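Local coordinates for cellulose biosynthesis protein BcsG (Salmonella typhimurium LT2, PDB 5OLT), which is required for cellulose biosynthesis and is represented here by its zinc-binding extramembrane domain, a member of the alkaline phosphatase family, at residues 59-64 against 260-265. Numbering follows the deposited sequence.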
# COMPACT_ATOMS: atom_id res chain seq x y z
N PHE A 59 6.94 19.60 -0.56
CA PHE A 59 5.58 19.11 -0.75
C PHE A 59 5.26 18.17 0.40
O PHE A 59 6.17 17.81 1.18
CB PHE A 59 5.45 18.39 -2.10
CG PHE A 59 6.18 17.06 -2.18
CD1 PHE A 59 7.56 17.00 -2.43
CD2 PHE A 59 5.48 15.85 -1.98
CE1 PHE A 59 8.22 15.78 -2.50
CE2 PHE A 59 6.15 14.62 -2.08
CZ PHE A 59 7.53 14.59 -2.34
N ASP A 60 3.99 17.77 0.49
CA ASP A 60 3.54 16.81 1.50
C ASP A 60 3.20 15.46 0.87
O ASP A 60 2.55 15.42 -0.19
CB ASP A 60 2.30 17.33 2.23
CG ASP A 60 2.53 18.61 2.95
OD1 ASP A 60 3.62 18.76 3.55
OD2 ASP A 60 1.61 19.48 2.96
N LEU A 61 3.67 14.38 1.50
CA LEU A 61 3.27 13.00 1.15
C LEU A 61 2.21 12.54 2.13
O LEU A 61 2.39 12.68 3.35
CB LEU A 61 4.49 12.05 1.20
CG LEU A 61 4.13 10.56 1.07
CD1 LEU A 61 3.64 10.24 -0.33
CD2 LEU A 61 5.32 9.65 1.37
N LEU A 62 1.10 12.02 1.61
CA LEU A 62 0.04 11.49 2.52
C LEU A 62 -0.24 10.07 2.06
O LEU A 62 -0.66 9.86 0.92
CB LEU A 62 -1.21 12.37 2.39
CG LEU A 62 -2.46 11.86 3.09
CD1 LEU A 62 -2.26 11.67 4.58
CD2 LEU A 62 -3.62 12.81 2.81
N VAL A 63 0.04 9.09 2.93
CA VAL A 63 -0.21 7.68 2.61
C VAL A 63 -1.47 7.25 3.35
O VAL A 63 -1.54 7.35 4.59
CB VAL A 63 1.00 6.80 3.02
CG1 VAL A 63 0.71 5.32 2.79
CG2 VAL A 63 2.24 7.22 2.28
N ILE A 64 -2.47 6.81 2.59
CA ILE A 64 -3.79 6.47 3.12
C ILE A 64 -3.89 4.94 3.06
O ILE A 64 -4.04 4.36 1.97
CB ILE A 64 -4.89 7.16 2.26
CG1 ILE A 64 -4.75 8.69 2.36
CG2 ILE A 64 -6.28 6.69 2.68
CD1 ILE A 64 -5.75 9.46 1.53
N MET A 260 1.42 14.73 -2.64
CA MET A 260 1.41 13.41 -3.25
C MET A 260 0.58 12.52 -2.36
O MET A 260 0.95 12.31 -1.22
CB MET A 260 2.83 12.87 -3.39
CG MET A 260 2.90 11.47 -4.00
SD MET A 260 4.61 10.96 -4.12
CE MET A 260 4.45 9.35 -4.88
N VAL A 261 -0.54 12.01 -2.88
CA VAL A 261 -1.44 11.12 -2.11
C VAL A 261 -1.29 9.71 -2.65
O VAL A 261 -1.36 9.48 -3.85
CB VAL A 261 -2.90 11.56 -2.19
CG1 VAL A 261 -3.79 10.56 -1.45
CG2 VAL A 261 -3.05 12.96 -1.57
N VAL A 262 -0.98 8.77 -1.75
CA VAL A 262 -0.89 7.35 -2.10
C VAL A 262 -1.97 6.63 -1.33
O VAL A 262 -2.01 6.73 -0.09
CB VAL A 262 0.48 6.75 -1.72
CG1 VAL A 262 0.50 5.26 -2.08
CG2 VAL A 262 1.58 7.53 -2.43
N VAL A 263 -2.86 5.94 -2.04
CA VAL A 263 -3.88 5.12 -1.39
C VAL A 263 -3.42 3.68 -1.54
O VAL A 263 -3.23 3.22 -2.68
CB VAL A 263 -5.25 5.32 -2.07
CG1 VAL A 263 -6.26 4.29 -1.52
CG2 VAL A 263 -5.71 6.73 -1.81
N VAL A 264 -3.26 2.94 -0.44
CA VAL A 264 -2.79 1.55 -0.54
C VAL A 264 -3.46 0.74 0.56
O VAL A 264 -3.19 0.95 1.77
CB VAL A 264 -1.26 1.46 -0.49
CG1 VAL A 264 -0.71 2.30 0.66
CG2 VAL A 264 -0.72 0.02 -0.48
N PRO A 265 -4.39 -0.10 0.18
CA PRO A 265 -5.07 -0.93 1.20
C PRO A 265 -4.12 -1.94 1.82
O PRO A 265 -3.12 -2.35 1.22
CB PRO A 265 -6.16 -1.65 0.42
CG PRO A 265 -6.36 -0.78 -0.79
CD PRO A 265 -5.00 -0.27 -1.15
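Leu-61 lays its CD1 methyl over the neighbouring strand, 3.9 Å from CG of Met-260 and 4.0 Å from CG2 of Val-262, bridging two residues on one face of the sheet. Met-260 runs beside Leu-61 in the same direction, with CG anti to the backbone N (chi1 179°); the extended chain beyond carries SD to the same methyl. Before the strand proper, the Phe-59 ring comes up obliquely beside Met-260, with its CE2 4.0 Å from CB of Met-260. On the other face, alternating with Leu-61 and Val-63, Ile-64 sends its CG1-CD1 arm back toward the start of the neighbouring strand, crossing Val-261 obliquely, with CD1 3.7 Å from Val-261 CG1. The backbones are parallel, their axes 16° apart in direction, and five hydrogen bonds alternate between Asp-60, Leu-62 and Ile-64 on one strand and Met-260, Val-262 and Val-264 on the other. The bond from Ile-64 N to Val-262 O, 2.7 Å long, is almost straight (173° at the hydrogen). Every touching residue is buried, as expected of central strands in an alpha/beta core of the alkaline phosphatase type. Strand 259-265 leads directly into zinc ligands Glu-266 and His-267. Strands 210-216 and 291-299 flank the pair; helix 318-328 covers Met-260 and Val-262, whereas helix 191-203 packs on Leu-62 from the opposite face.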